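Local coordinates for protein antitoxin (Nitrosomonas europaea, PDB 2ODK) that probably serves as the antitoxin of a type II toxin-antitoxin system, as a member of the Phd/YefM family, at residues F18-A21 with C22-G26. Residues are numbered along the deposited sequence; the frame is centred on the assembly and turned at random. Where two conformers were deposited one is given.
Sequences FLDA and CITEG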
ATOM      1  N   PHE A  18       5.797   2.141  -8.739  1.00 15.89           N
ATOM      2  CA  PHE A  18       5.497   2.213  -7.305  1.00 14.10           C
ATOM      3  C   PHE A  18       5.398   0.787  -6.725  1.00 14.27           C
ATOM      4  O   PHE A  18       6.005   0.489  -5.682  1.00 14.00           O
ATOM      5  CB  PHE A  18       4.168   2.990  -7.199  1.00 13.94           C
ATOM      6  CG  PHE A  18       3.534   3.049  -5.831  1.00 12.47           C
ATOM      7  CD1 PHE A  18       4.151   3.685  -4.758  1.00 12.64           C
ATOM      8  CD2 PHE A  18       2.237   2.546  -5.635  1.00 13.94           C
ATOM      9  CE1 PHE A  18       3.509   3.809  -3.515  1.00 14.69           C
ATOM     10  CE2 PHE A  18       1.609   2.663  -4.420  1.00 15.34           C
ATOM     11  CZ  PHE A  18       2.210   3.282  -3.359  1.00 15.25           C
ATOM     12  N   LEU A  19       4.625  -0.065  -7.393  1.00 13.47           N
ATOM     13  CA  LEU A  19       4.500  -1.464  -6.966  1.00 13.80           C
ATOM     14  C   LEU A  19       5.840  -2.197  -7.055  1.00 15.36           C
ATOM     15  O   LEU A  19       6.219  -2.969  -6.142  1.00 14.89           O
ATOM     16  CB  LEU A  19       3.396  -2.143  -7.788  1.00 14.71           C
ATOM     17  CG  LEU A  19       3.154  -3.624  -7.468  1.00 15.36           C
ATOM     18  CD1 LEU A  19       2.890  -3.861  -5.981  1.00 17.31           C
ATOM     19  CD2 LEU A  19       1.981  -4.104  -8.320  1.00 18.42           C
ATOM     20  N   ASP A  20       6.571  -1.959  -8.142  1.00 15.64           N
ATOM     21  CA  ASP A  20       7.883  -2.594  -8.307  0.50 16.06           C
ATOM     22  C   ASP A  20       8.835  -2.187  -7.203  1.00 15.60           C
ATOM     23  O   ASP A  20       9.592  -3.025  -6.668  1.00 16.86           O
ATOM     24  CB  ASP A  20       8.511  -2.255  -9.663  0.50 17.44           C
ATOM     25  CG  ASP A  20       9.814  -2.972  -9.882  0.50 20.20           C
ATOM     26  OD1 ASP A  20       9.774  -4.200 -10.066  0.50 23.56           O
ATOM     27  OD2 ASP A  20      10.866  -2.307  -9.854  0.50 25.98           O
ATOM     28  N   ALA A  21       8.815  -0.898  -6.836  1.00 15.09           N
ATOM     29  CA  ALA A  21       9.706  -0.439  -5.770  1.00 14.19           C
ATOM     30  C   ALA A  21       9.319  -1.108  -4.430  1.00 13.35           C
ATOM     31  O   ALA A  21      10.170  -1.438  -3.600  1.00 14.12           O
ATOM     32  CB  ALA A  21       9.652   1.073  -5.630  1.00 15.80           C
ATOM     33  N   CYS A  22       8.008  -1.261  -4.197  1.00 13.19           N
ATOM     34  CA  CYS A  22       7.557  -1.962  -2.966  1.00 13.16           C
ATOM     35  C   CYS A  22       8.230  -3.345  -2.880  1.00 13.11           C
ATOM     36  O   CYS A  22       8.769  -3.748  -1.835  1.00 14.30           O
ATOM     37  CB  CYS A  22       6.045  -2.070  -3.025  1.00 13.29           C
ATOM     38  SG  CYS A  22       5.328  -3.115  -1.764  1.00 13.89           S
ATOM     39  N   ILE A  23       8.179  -4.072  -3.987  1.00 13.50           N
ATOM     40  CA  ILE A  23       8.684  -5.452  -3.977  1.00 14.53           C
ATOM     41  C   ILE A  23      10.217  -5.507  -3.924  1.00 15.96           C
ATOM     42  O   ILE A  23      10.792  -6.360  -3.229  1.00 16.66           O
ATOM     43  CB  ILE A  23       8.146  -6.232  -5.217  1.00 15.67           C
ATOM     44  CG1 ILE A  23       6.617  -6.364  -5.146  1.00 17.40           C
ATOM     45  CG2 ILE A  23       8.804  -7.615  -5.316  1.00 16.67           C
ATOM     46  CD1 ILE A  23       6.068  -6.695  -3.763  1.00 21.02           C
ATOM     47  N   THR A  24      10.879  -4.623  -4.666  1.00 16.31           N
ATOM     48  CA  THR A  24      12.332  -4.698  -4.747  1.00 17.76           C
ATOM     49  C   THR A  24      13.064  -3.950  -3.638  1.00 18.59           C
ATOM     50  O   THR A  24      14.208  -4.284  -3.311  1.00 19.23           O
ATOM     51  CB  THR A  24      12.828  -4.208  -6.115  1.00 18.31           C
ATOM     52  OG1 THR A  24      12.498  -2.821  -6.258  1.00 20.58           O
ATOM     53  CG2 THR A  24      12.184  -5.011  -7.250  1.00 18.98           C
ATOM     54  N   GLU A  25      12.441  -2.909  -3.079  1.00 17.64           N
ATOM     55  CA  GLU A  25      13.117  -2.119  -2.074  0.60 19.17           C
ATOM     56  C   GLU A  25      12.436  -2.205  -0.715  1.00 17.53           C
ATOM     57  O   GLU A  25      13.104  -2.222   0.313  1.00 19.99           O
ATOM     58  CB  GLU A  25      13.273  -0.664  -2.549  0.60 20.00           C
ATOM     59  CG  GLU A  25      14.078  -0.534  -3.857  0.60 22.19           C
ATOM     60  CD  GLU A  25      14.037   0.860  -4.446  0.60 24.20           C
ATOM     61  OE1 GLU A  25      14.264   1.817  -3.689  0.60 30.14           O
ATOM     62  OE2 GLU A  25      13.781   1.001  -5.659  0.60 29.66           O
ATOM     63  N   GLY A  26      11.108  -2.256  -0.701  1.00 15.65           N
ATOM     64  CA  GLY A  26      10.438  -2.272   0.582  1.00 15.09           C
ATOM     65  C   GLY A  26       9.291  -1.264   0.623  1.00 14.04           C
ATOM     66  O   GLY A  26       8.974  -0.625  -0.374  1.00 14.99           O
TER
HETATM   67  O   HOH W   1      12.211  -0.983  -8.363  1.00 52.67           O
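Thr24 closes back on Asp20 one helical turn earlier, and Asp20 O takes two bonds from it. Thr24 N donates at 2.9 Å to Asp20 O with a C=O...N angle of 161°, whereas Thr24 OG1, also 2.9 Å from Asp20 O, arrives from above the carbonyl plane, 38° out of it. The hydroxyl gets there because chi1 of 64° sets OG1 between the backbone N and the carbonyl carbon, while CG2 lies 3.8 Å from Asp20 OD1 in the conformer given. A water near Thr24 OG1 and Asp20 OD2 sits too close to the carboxylate for a bridge between them to be certain.

Ala21 O is held by a double grip too: Glu25 N donates at 2.8 Å to Ala21 O, tilted from its plane, and Gly26 N at 3.2 Å to Ala21 O, within that plane. The second is a wider i to i+5 bond, and Gly26, with positive phi, is the first residue to leave helical angles. In the conformer given, the exposed Glu25 side chain brings OE2 within 4.1 Å of the buried Ala21 CB.

Asp20, Thr24 and Glu25 thus form the loose, solvent side, whereas the buried Phe18, Leu19, Ala21 and Cys22 pack tightly against the sheet. Cys22 N bonds to Phe18 O at 3.0 Å, a regular helical turn; Phe18 meets Trp6 edge-to-face and rests on Val30, and Cys22 lies on Pro42. Helix 15-24 is thus laid against strands 28-32 and 35-42, Leu40 taking Phe18, Leu19 and Cys22, while Arg32, Glu37 and Ala38 of the second subunit pack on Leu19, Ile23 and Cys22 respectively.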